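Local coordinates for kelch-like protein 7 (Homo sapiens, PDB 3II7) that serves as the substrate-specific adapter of a CUL3-RBX1 E3 ubiquitin ligase, this crystallised part being its kelch-repeat domain, at residues 86-89 / 90-94; 196-200 / 201-205; 208-212 / 213-217; 282-286 / 287-291. All blocks are in the same frame, centred on the assembly; numbering follows the deposited sequence. Where two conformers were deposited one is given.

Contact 1 of 4, residues 86-89 / 90-94; sequences LGPP and TPRDS. With EDO (1,2-ethanediol), chain R.
In the connection between strand 81-86 and strand 96-100, which passes from one blade of the kelch beta-propeller to the next, Pro88 and Arg92 meet round a proline-rich bend. CB of Pro88 lies 3.7 Å from NH1 of Arg92; the two side chains cross at a slant, CB of Pro88 coming obliquely to the guanidinium, in van der Waals touch. Between them in sequence, the carbonyl of Thr90 supplies the polar tie: Arg92 NH1 donates to Thr90 O at 2.9 Å, with an N-H...O angle of 163°. The oxygen lies in the guanidinium plane and the donor nitrogen in the carbonyl plane. Arg92 reaches back because CG sits between the backbone N and the carbonyl carbon (chi1 54°) and the chain then runs extended to NE. CD of Pro91 lies 3.4 Å from Pro89 O. Glu121 of strand 120-124 is the second anchor: it forms a salt bridge with Arg92 NH1 and accepts from OG1 of Thr90, while Arg92 NE and NH2 bond to Gly108 O and Thr106 OG1. A leucine in place of Arg92 would probably leave Glu121 without its counter-charge and the carbonyls of Thr90 and Gly108 without this donor. At the start of the segment, Leu86 N donates to O1 of an ethanediol, probably from the crystallisation liquor. With NE, NH1 and NH2 all engaged, the buried guanidinium is held against rotation, and the neighbouring carboxylate probably favours its positive charge.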
loop_
_atom_site.group_PDB
_atom_site.type_symbol
_atom_site.label_atom_id
_atom_site.label_comp_id
_atom_site.label_asym_id
_atom_site.label_seq_id
_atom_site.Cartn_x
_atom_site.Cartn_y
_atom_site.Cartn_z
ATOM N N LEU A 86 -1.879 -4.556 -20.440
ATOM C CA LEU A 86 -0.592 -5.176 -20.179
ATOM C C LEU A 86 0.048 -4.430 -19.025
ATOM O O LEU A 86 -0.116 -3.227 -18.894
ATOM C CB LEU A 86 0.280 -5.254 -21.446
ATOM C CG LEU A 86 -0.182 -6.365 -22.426
ATOM C CD1 LEU A 86 0.644 -6.351 -23.740
ATOM C CD2 LEU A 86 -0.144 -7.782 -21.777
ATOM N N GLY A 87 0.674 -5.182 -18.130
ATOM C CA GLY A 87 1.084 -4.684 -16.838
ATOM C C GLY A 87 2.444 -4.103 -16.903
ATOM O O GLY A 87 2.897 -3.726 -17.993
ATOM N N PRO A 88 3.141 -4.032 -15.733
ATOM C CA PRO A 88 4.398 -3.378 -15.824
ATOM C C PRO A 88 5.312 -4.149 -16.763
ATOM O O PRO A 88 5.257 -5.385 -16.789
ATOM C CB PRO A 88 4.917 -3.378 -14.366
ATOM C CG PRO A 88 4.359 -4.599 -13.766
ATOM C CD PRO A 88 3.008 -4.826 -14.496
ATOM N N PRO A 89 6.131 -3.427 -17.532
ATOM C CA PRO A 89 7.102 -4.026 -18.423
ATOM C C PRO A 89 7.966 -5.078 -17.735
ATOM O O PRO A 89 8.339 -6.052 -18.374
ATOM C CB PRO A 89 7.943 -2.833 -18.878
ATOM C CG PRO A 89 7.020 -1.672 -18.812
ATOM C CD PRO A 89 6.080 -1.952 -17.687
ATOM N N THR A 90 8.274 -4.878 -16.450
ATOM C CA THR A 90 9.070 -5.834 -15.677
ATOM C C THR A 90 8.182 -6.461 -14.609
ATOM O O THR A 90 7.912 -5.843 -13.583
ATOM C CB THR A 90 10.275 -5.184 -15.017
ATOM O OG1 THR A 90 11.116 -4.601 -16.017
ATOM C CG2 THR A 90 11.079 -6.217 -14.237
ATOM N N PRO A 91 7.704 -7.687 -14.858
ATOM C CA PRO A 91 6.891 -8.343 -13.829
ATOM C C PRO A 91 7.729 -8.599 -12.598
ATOM O O PRO A 91 8.912 -8.955 -12.705
ATOM C CB PRO A 91 6.463 -9.656 -14.484
ATOM C CG PRO A 91 6.616 -9.435 -15.960
ATOM C CD PRO A 91 7.771 -8.484 -16.097
ATOM N N ARG A 92 7.138 -8.352 -11.437
ATOM C CA ARG A 92 7.845 -8.475 -10.167
ATOM C C ARG A 92 6.859 -8.522 -9.003
ATOM O O ARG A 92 5.701 -8.054 -9.113
ATOM C CB ARG A 92 8.832 -7.337 -9.974
ATOM C CG ARG A 92 8.252 -5.991 -10.111
ATOM C CD ARG A 92 9.306 -5.073 -10.630
ATOM N NE ARG A 92 9.021 -3.698 -10.340
ATOM C CZ ARG A 92 8.397 -2.852 -11.135
ATOM N NH1 ARG A 92 7.926 -3.235 -12.301
ATOM N NH2 ARG A 92 8.251 -1.587 -10.740
ATOM N N ASP A 93 7.338 -9.105 -7.905
ATOM C CA ASP A 93 6.566 -9.285 -6.684
ATOM C C ASP A 93 6.992 -8.238 -5.647
ATOM O O ASP A 93 8.122 -7.783 -5.658
ATOM C CB ASP A 93 6.856 -10.673 -6.083
ATOM C CG ASP A 93 6.186 -11.828 -6.858
ATOM O OD1 ASP A 93 5.586 -11.599 -7.908
ATOM O OD2 ASP A 93 6.263 -12.984 -6.380
ATOM N N SER A 94 6.085 -7.939 -4.737
ATOM C CA SER A 94 6.372 -7.077 -3.552
ATOM C C SER A 94 6.770 -5.650 -3.968
ATOM O O SER A 94 7.494 -4.951 -3.256
ATOM C CB SER A 94 7.427 -7.748 -2.645
ATOM O OG SER A 94 6.965 -9.059 -2.241
HETATM C C1 EDO R . -1.643 -1.374 -22.309
HETATM O O1 EDO R . -2.212 -2.687 -22.475
HETATM C C2 EDO R . -0.115 -1.480 -22.186
HETATM O O2 EDO R . 0.482 -2.001 -23.391
#

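Contact 2 of 4, residues 196-200 / 201-205; sequences LVFVK and DKIFA. With EDO (1,2-ethanediol), chain F.
Leu196 and Ile203 meet on one face of a tight beta hairpin, strands 195-199 and 202-206, the first two strands of a four-stranded propeller blade. CD1 of Leu196 comes 3.6 Å from CG2 of Ile203 and also reaches CB of Ala205. Leu196 gets there with CG anti to its backbone N (chi1 -164°), and the CG2 branch of Ile203, anti to its own backbone N, meets it. Farther along this face, the ring of Phe198 extends toward the turn, its CD1 3.3 Å from Lys202 O and its CE1 near Asp201 N. The other face carries Val197, Val199, Lys202 and Phe204: CG2 of Val197 approaches CB of Phe204 at 4.0 Å, and CE2 of the Phe204 ring reaches CB of Val199. Tyr220 continues this face, with a cation-pi contact to Lys202 and a ring contact to Phe204. Paired bonds between Val197 and Phe204 and between Val199 and Lys202 hold the strands in register. At the turn, Lys200 and Asp201 run side by side in the same direction, although Lys200 NZ forms its salt bridge with Glu271. Replacing Asp201 by glycine would probably deprive the Lys200 methylenes of their neighbour and leave the turn freer to flex. The carboxylate packs against carbon here: OD1 of Asp201, buried with no hydrogen-bonding partner in the model, is 3.5 Å from CD of Lys200.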
loop_
_atom_site.group_PDB
_atom_site.type_symbol
_atom_site.label_atom_id
_atom_site.label_comp_id
_atom_site.label_asym_id
_atom_site.label_seq_id
_atom_site.Cartn_x
_atom_site.Cartn_y
_atom_site.Cartn_z
ATOM N N LEU A 196 1.145 2.890 5.066
ATOM C CA LEU A 196 1.774 4.180 4.708
ATOM C C LEU A 196 0.690 5.015 4.098
ATOM O O LEU A 196 0.191 4.712 2.982
ATOM C CB LEU A 196 2.964 4.015 3.745
ATOM C CG LEU A 196 3.868 5.258 3.678
ATOM C CD1 LEU A 196 4.613 5.467 5.059
ATOM C CD2 LEU A 196 4.848 5.194 2.493
ATOM N N VAL A 197 0.280 6.039 4.854
ATOM C CA VAL A 197 -0.869 6.854 4.494
ATOM C C VAL A 197 -0.619 8.309 4.729
ATOM O O VAL A 197 -0.023 8.697 5.742
ATOM C CB VAL A 197 -2.159 6.385 5.241
ATOM C CG1 VAL A 197 -2.504 4.939 4.863
ATOM C CG2 VAL A 197 -1.998 6.535 6.772
ATOM N N PHE A 198 -1.123 9.123 3.813
ATOM C CA PHE A 198 -0.998 10.589 3.887
ATOM C C PHE A 198 -2.292 11.177 4.475
ATOM O O PHE A 198 -3.392 10.946 3.934
ATOM C CB PHE A 198 -0.785 11.140 2.488
ATOM C CG PHE A 198 -0.766 12.643 2.406
ATOM C CD1 PHE A 198 0.056 13.387 3.236
ATOM C CD2 PHE A 198 -1.547 13.305 1.474
ATOM C CE1 PHE A 198 0.098 14.760 3.143
ATOM C CE2 PHE A 198 -1.504 14.677 1.376
ATOM C CZ PHE A 198 -0.687 15.408 2.219
ATOM N N VAL A 199 -2.149 11.912 5.582
ATOM C CA VAL A 199 -3.265 12.605 6.202
ATOM C C VAL A 199 -2.841 14.021 6.503
ATOM O O VAL A 199 -1.993 14.256 7.375
ATOM C CB VAL A 199 -3.738 11.953 7.487
ATOM C CG1 VAL A 199 -5.041 12.635 7.957
ATOM C CG2 VAL A 199 -3.955 10.476 7.309
ATOM N N LYS A 200 -3.445 14.957 5.750
ATOM C CA LYS A 200 -3.301 16.423 5.944
ATOM C C LYS A 200 -1.917 16.941 5.523
ATOM O O LYS A 200 -1.776 17.584 4.479
ATOM C CB LYS A 200 -3.634 16.855 7.381
ATOM C CG LYS A 200 -3.632 18.376 7.590
ATOM C CD LYS A 200 -3.388 18.755 9.049
ATOM C CE LYS A 200 -4.529 18.353 9.960
ATOM N NZ LYS A 200 -4.179 18.625 11.417
ATOM N N ASP A 201 -0.922 16.733 6.366
ATOM C CA ASP A 201 0.406 17.280 6.137
ATOM C C ASP A 201 1.459 16.338 6.685
ATOM O O ASP A 201 2.634 16.737 6.893
ATOM C CB ASP A 201 0.523 18.674 6.804
ATOM C CG ASP A 201 0.199 18.651 8.308
ATOM O OD1 ASP A 201 -0.131 17.567 8.842
ATOM O OD2 ASP A 201 0.247 19.713 8.954
ATOM N N LYS A 202 1.043 15.081 6.874
ATOM C CA LYS A 202 1.860 14.075 7.537
ATOM C C LYS A 202 1.683 12.735 6.854
ATOM O O LYS A 202 0.607 12.421 6.371
ATOM C CB LYS A 202 1.452 13.935 9.006
ATOM C CG LYS A 202 1.780 15.118 9.875
ATOM C CD LYS A 202 1.055 15.024 11.229
ATOM C CE LYS A 202 0.962 16.387 11.899
ATOM N NZ LYS A 202 0.418 16.316 13.294
ATOM N N ILE A 203 2.760 11.943 6.839
ATOM C CA ILE A 203 2.701 10.590 6.305
ATOM C C ILE A 203 2.947 9.595 7.446
ATOM O O ILE A 203 4.062 9.536 8.020
ATOM C CB ILE A 203 3.734 10.368 5.184
ATOM C CG1 ILE A 203 3.456 11.320 3.996
ATOM C CG2 ILE A 203 3.714 8.921 4.736
ATOM C CD1 ILE A 203 4.552 11.283 2.875
ATOM N N PHE A 204 1.917 8.802 7.781
ATOM C CA PHE A 204 1.980 7.863 8.874
ATOM C C PHE A 204 2.468 6.508 8.380
ATOM O O PHE A 204 1.918 5.965 7.420
ATOM C CB PHE A 204 0.590 7.719 9.547
ATOM C CG PHE A 204 0.171 8.922 10.332
ATOM C CD1 PHE A 204 0.388 8.980 11.706
ATOM C CD2 PHE A 204 -0.458 10.001 9.709
ATOM C CE1 PHE A 204 -0.001 10.054 12.421
ATOM C CE2 PHE A 204 -0.822 11.096 10.431
ATOM C CZ PHE A 204 -0.607 11.111 11.802
ATOM N N ALA A 205 3.503 5.984 9.038
ATOM C CA ALA A 205 3.959 4.651 8.851
ATOM C C ALA A 205 3.433 3.832 10.022
ATOM O O ALA A 205 3.751 4.126 11.189
ATOM C CB ALA A 205 5.486 4.608 8.788
HETATM C C1 EDO F . -3.984 8.268 2.187
HETATM O O1 EDO F . -2.665 7.919 1.663
HETATM C C2 EDO F . -5.017 7.185 1.869
HETATM O O2 EDO F . -4.831 5.982 2.643
#

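Contact 3 of 4, residues 208-212 / 213-217; sequences GQNGL and GGLDN. With EDO (1,2-ethanediol), chain L; EDO (1,2-ethanediol), chain K.
Asn210 and Leu215 come together across a short hairpin through their first torsions: CG of Asn210 stands between its backbone N and carbonyl carbon (chi1 59°), and CG of Leu215 lies anti to its own carbonyl carbon (chi1 -63°). The side chains cross at about a right angle, Asn210 ND2 resting 3.9 Å from Leu215 CD2. The other end of the amide curls back into an Asx turn, with Leu212 N donating to Asn210 OD1 at 3.0 Å. A water lies 2.9 Å from the same OD1. This grip lies within a type I turn from Asn210 to Gly213, closed by Gly213 N to Asn210 O and, in return, by the 2.8 Å bond from Asn210 N to Gly213 O. Gly213 has a positive phi (132°), and a CB there would strike Leu212 O. CB of Leu215 packs 3.6 Å from Gly208 O. Ethanediols accept from Gly211 N and Gly214 N. The hairpin, strands 209-210 and 213-214, is an excursion between blade strands 202-206 and 218-222; Asn210 ND2 bonds to Ala190 O and Gln209 NE2 to Asn193 OD1, fastening it to the loop that precedes strand 195-199.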
loop_
_atom_site.group_PDB
_atom_site.type_symbol
_atom_site.label_atom_id
_atom_site.label_comp_id
_atom_site.label_asym_id
_atom_site.label_seq_id
_atom_site.Cartn_x
_atom_site.Cartn_y
_atom_site.Cartn_z
ATOM N N GLY A 208 3.910 -2.911 10.753
ATOM C CA GLY A 208 4.766 -3.716 9.902
ATOM C C GLY A 208 5.668 -4.602 10.747
ATOM O O GLY A 208 5.285 -5.045 11.826
ATOM N N GLN A 209 6.848 -4.874 10.221
ATOM C CA GLN A 209 7.830 -5.755 10.868
ATOM C C GLN A 209 9.241 -5.396 10.456
ATOM O O GLN A 209 9.469 -4.730 9.465
ATOM C CB GLN A 209 7.572 -7.219 10.507
ATOM C CG GLN A 209 7.726 -7.525 9.063
ATOM C CD GLN A 209 7.494 -8.962 8.723
ATOM O OE1 GLN A 209 7.986 -9.887 9.416
ATOM N NE2 GLN A 209 6.705 -9.189 7.672
ATOM N N ASN A 210 10.194 -5.855 11.241
ATOM C CA ASN A 210 11.593 -5.760 10.816
ATOM C C ASN A 210 12.351 -6.998 11.190
ATOM O O ASN A 210 11.749 -8.030 11.459
ATOM C CB ASN A 210 12.229 -4.470 11.315
ATOM C CG ASN A 210 12.211 -4.329 12.790
ATOM O OD1 ASN A 210 12.327 -5.306 13.542
ATOM N ND2 ASN A 210 12.073 -3.083 13.250
ATOM N N GLY A 211 13.683 -6.934 11.156
ATOM C CA GLY A 211 14.489 -8.102 11.408
ATOM C C GLY A 211 14.340 -8.670 12.801
ATOM O O GLY A 211 14.667 -9.828 13.043
ATOM N N LEU A 212 13.840 -7.861 13.725
ATOM C CA LEU A 212 13.713 -8.264 15.103
ATOM C C LEU A 212 12.267 -8.640 15.500
ATOM O O LEU A 212 12.011 -9.015 16.620
ATOM C CB LEU A 212 14.313 -7.171 15.997
ATOM C CG LEU A 212 15.885 -7.262 16.012
ATOM C CD1 LEU A 212 16.480 -7.668 14.688
ATOM C CD2 LEU A 212 16.564 -5.999 16.473
ATOM N N GLY A 213 11.347 -8.584 14.549
ATOM C CA GLY A 213 9.983 -9.001 14.803
ATOM C C GLY A 213 8.944 -8.007 14.327
ATOM O O GLY A 213 9.245 -7.073 13.579
ATOM N N GLY A 214 7.717 -8.202 14.800
ATOM C CA GLY A 214 6.595 -7.334 14.439
ATOM C C GLY A 214 6.610 -6.031 15.189
ATOM O O GLY A 214 7.391 -5.864 16.146
ATOM N N LEU A 215 5.766 -5.097 14.767
ATOM C CA LEU A 215 5.745 -3.746 15.324
ATOM C C LEU A 215 4.315 -3.311 15.618
ATOM O O LEU A 215 3.472 -3.344 14.721
ATOM C CB LEU A 215 6.364 -2.764 14.352
ATOM C CG LEU A 215 7.822 -2.947 13.995
ATOM C CD1 LEU A 215 8.222 -2.087 12.797
ATOM C CD2 LEU A 215 8.699 -2.591 15.211
ATOM N N ASP A 216 4.067 -2.853 16.856
ATOM C CA ASP A 216 2.817 -2.189 17.173
ATOM C C ASP A 216 2.930 -0.700 17.007
ATOM O O ASP A 216 1.914 -0.023 17.011
ATOM C CB ASP A 216 2.287 -2.556 18.579
ATOM C CG ASP A 216 3.207 -2.109 19.712
ATOM O OD1 ASP A 216 4.393 -1.823 19.490
ATOM O OD2 ASP A 216 2.726 -2.054 20.846
ATOM N N ASN A 217 4.143 -0.189 16.826
ATOM C CA ASN A 217 4.321 1.248 16.899
ATOM C C ASN A 217 4.070 1.966 15.574
ATOM O O ASN A 217 3.941 1.354 14.472
ATOM C CB ASN A 217 5.633 1.640 17.603
ATOM C CG ASN A 217 6.887 1.240 16.848
ATOM O OD1 ASN A 217 6.921 1.178 15.636
ATOM N ND2 ASN A 217 7.964 1.018 17.611
HETATM C C1 EDO L . 17.362 -4.987 10.184
HETATM O O1 EDO L . 16.715 -6.003 9.388
HETATM C C2 EDO L . 16.354 -4.027 10.811
HETATM O O2 EDO L . 15.451 -4.709 11.692
HETATM C C1 EDO K . 4.441 -10.195 16.210
HETATM O O1 EDO K . 4.618 -11.524 15.679
HETATM C C2 EDO K . 5.547 -9.832 17.191
HETATM O O2 EDO K . 6.814 -10.175 16.624
HETATM O O HOH W 1 2.357 -4.948 12.108
HETATM O O HOH W 2 10.643 -5.653 15.905
#

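Contact 4 of 4, residues 282-286 / 287-291; sequences RAFPV and TSCLI. With EDO (1,2-ethanediol), chain N; EDO (1,2-ethanediol), chain I; EDO (1,2-ethanediol), chain Y.
Cys289 SG meets both Phe284 and the backbone of Val286. The sulfur is 4.0 Å from CD2 of Phe284 and approaches that ring obliquely, 5.2 Å from its centroid and 64° off the normal, a sulfur-aromatic contact. It also lies 3.3 Å from Val286 O. The thiol reaches both because SG stands between the backbone N and carbonyl carbon of Cys289 (chi1 61°), while the ring of Phe284 swings forward on a CG anti to its own N (chi1 -159°). CG1 of Val286 adds an apolar touch to CB of Cys289.

The next shell is the backbone that sets this spacing. Val286 to Cys289 form a type I turn, closed by Cys289 N donating to Val286 O at 3.3 Å; the donor stands well above the carbonyl plane, so the bond is bent at the oxygen. On the outer side of the turn, an ethanediol receives Thr287 N on O1 at 3.1 Å and Ser288 N on O2, and its O2 also pairs with Ser288 OG at 2.6 Å. A second ethanediol donates to Thr287 O. Both are probably from the crystallisation liquor, and they occupy polar groups at the exposed corner.

Beyond these, Leu17 of strand 13-18 packs against both Phe284 and Cys289, and Phe284 joins Leu253 by a backbone bond. The Phe284-Cys289 contact lies where the chain passes from strand 274-278 of one blade to strand 290-295, which lines up antiparallel with strand 13-18. Completing the first blade with a C-terminal strand is the way this kelch propeller closes its ring, as in other kelch domains.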
loop_
_atom_site.group_PDB
_atom_site.type_symbol
_atom_site.label_atom_id
_atom_site.label_comp_id
_atom_site.label_asym_id
_atom_site.label_seq_id
_atom_site.Cartn_x
_atom_site.Cartn_y
_atom_site.Cartn_z
ATOM N N ARG A 282 -15.610 -6.799 12.509
ATOM C CA ARG A 282 -14.561 -7.767 12.226
ATOM C C ARG A 282 -13.638 -7.280 11.128
ATOM O O ARG A 282 -14.067 -6.627 10.171
ATOM C CB ARG A 282 -15.160 -9.128 11.834
ATOM C CG ARG A 282 -15.715 -9.917 13.017
ATOM C CD ARG A 282 -15.175 -11.338 12.995
ATOM N NE ARG A 282 -16.005 -12.274 13.763
ATOM C CZ ARG A 282 -16.004 -13.601 13.608
ATOM N NH1 ARG A 282 -15.219 -14.193 12.705
ATOM N NH2 ARG A 282 -16.807 -14.349 14.360
ATOM N N ALA A 283 -12.374 -7.632 11.276
ATOM C CA ALA A 283 -11.352 -7.367 10.275
ATOM C C ALA A 283 -11.506 -8.356 9.129
ATOM O O ALA A 283 -12.129 -9.454 9.279
ATOM C CB ALA A 283 -9.950 -7.441 10.906
ATOM N N PHE A 284 -10.947 -7.980 7.982
ATOM C CA PHE A 284 -11.006 -8.768 6.769
ATOM C C PHE A 284 -10.156 -10.031 6.996
ATOM O O PHE A 284 -9.045 -9.948 7.533
ATOM C CB PHE A 284 -10.457 -7.956 5.587
ATOM C CG PHE A 284 -10.913 -8.453 4.262
ATOM C CD1 PHE A 284 -12.245 -8.411 3.949
ATOM C CD2 PHE A 284 -10.019 -8.921 3.319
ATOM C CE1 PHE A 284 -12.702 -8.865 2.749
ATOM C CE2 PHE A 284 -10.479 -9.368 2.096
ATOM C CZ PHE A 284 -11.821 -9.334 1.816
ATOM N N PRO A 285 -10.680 -11.209 6.608
ATOM C CA PRO A 285 -9.962 -12.450 6.952
ATOM C C PRO A 285 -8.821 -12.816 5.994
ATOM O O PRO A 285 -8.012 -13.690 6.310
ATOM C CB PRO A 285 -11.053 -13.496 6.892
ATOM C CG PRO A 285 -12.039 -12.950 5.881
ATOM C CD PRO A 285 -12.064 -11.490 6.156
ATOM N N VAL A 286 -8.770 -12.155 4.845
ATOM C CA VAL A 286 -7.689 -12.342 3.875
ATOM C C VAL A 286 -6.592 -11.327 4.155
ATOM O O VAL A 286 -6.650 -10.165 3.711
ATOM C CB VAL A 286 -8.191 -12.210 2.425
ATOM C CG1 VAL A 286 -7.043 -12.527 1.437
ATOM C CG2 VAL A 286 -9.383 -13.123 2.201
ATOM N N THR A 287 -5.585 -11.775 4.915
ATOM C CA THR A 287 -4.563 -10.872 5.433
ATOM C C THR A 287 -3.606 -10.392 4.356
ATOM O O THR A 287 -2.979 -9.360 4.507
ATOM C CB THR A 287 -3.776 -11.525 6.629
ATOM O OG1 THR A 287 -3.068 -12.671 6.179
ATOM C CG2 THR A 287 -4.742 -11.932 7.770
ATOM N N SER A 288 -3.492 -11.141 3.262
ATOM C CA SER A 288 -2.636 -10.731 2.149
ATOM C C SER A 288 -3.390 -10.001 1.028
ATOM O O SER A 288 -2.962 -10.002 -0.118
ATOM C CB SER A 288 -1.930 -11.950 1.593
ATOM O OG SER A 288 -2.871 -12.890 1.124
ATOM N N CYS A 289 -4.499 -9.375 1.367
ATOM C CA CYS A 289 -5.304 -8.675 0.408
ATOM C C CYS A 289 -4.598 -7.413 -0.070
ATOM O O CYS A 289 -3.654 -6.924 0.549
ATOM C CB CYS A 289 -6.643 -8.276 1.040
ATOM S SG CYS A 289 -6.514 -7.169 2.447
ATOM N N LEU A 290 -5.065 -6.912 -1.200
ATOM C CA LEU A 290 -4.743 -5.585 -1.680
ATOM C C LEU A 290 -5.770 -4.609 -1.122
ATOM O O LEU A 290 -6.947 -4.964 -0.918
ATOM C CB LEU A 290 -4.735 -5.584 -3.216
ATOM C CG LEU A 290 -3.784 -6.597 -3.829
ATOM C CD1 LEU A 290 -3.986 -6.602 -5.339
ATOM C CD2 LEU A 290 -2.359 -6.226 -3.444
ATOM N N ILE A 291 -5.316 -3.398 -0.828
ATOM C CA ILE A 291 -6.187 -2.375 -0.232
ATOM C C ILE A 291 -5.927 -1.001 -0.861
ATOM O O ILE A 291 -4.763 -0.635 -1.150
ATOM C CB ILE A 291 -5.949 -2.315 1.318
ATOM C CG1 ILE A 291 -6.956 -1.338 1.978
ATOM C CG2 ILE A 291 -4.474 -2.008 1.646
ATOM C CD1 ILE A 291 -6.970 -1.423 3.538
HETATM C C1 EDO N . -4.381 -15.739 4.658
HETATM O O1 EDO N . -4.968 -14.778 5.528
HETATM C C2 EDO N . -4.738 -15.374 3.246
HETATM O O2 EDO N . -4.166 -14.097 2.969
HETATM C C1 EDO I . 0.408 -12.256 4.666
HETATM O O1 EDO I . -0.854 -12.792 5.065
HETATM C C2 EDO I . 0.657 -10.945 5.387
HETATM O O2 EDO I . -0.282 -9.894 4.993
HETATM C C1 EDO Y . -18.766 -7.700 10.713
HETATM O O1 EDO Y . -18.142 -6.432 10.587
HETATM C C2 EDO Y . -18.540 -8.455 9.421
HETATM O O2 EDO Y . -19.353 -9.625 9.390
#

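All four contacts are local, within continuous stretches of one kelch propeller, but they serve different places in it. Contacts 1 and 4 lie on connections between blades, contact 2 is a hairpin inside a blade, and contact 3 is a small extra hairpin between two strands of that same blade, following contact 2 directly in sequence. Every one mixes buried and exposed residues; contact 2 lies nearest the chain's centre, about 12 Å from it, and contact 3 farthest, at about 17 Å. Contact 1 relies on a buried charge, contact 2 on apolar faces and paired backbone bonds, contact 3 on an amide and glycines, contact 4 on sulfur and an aromatic ring.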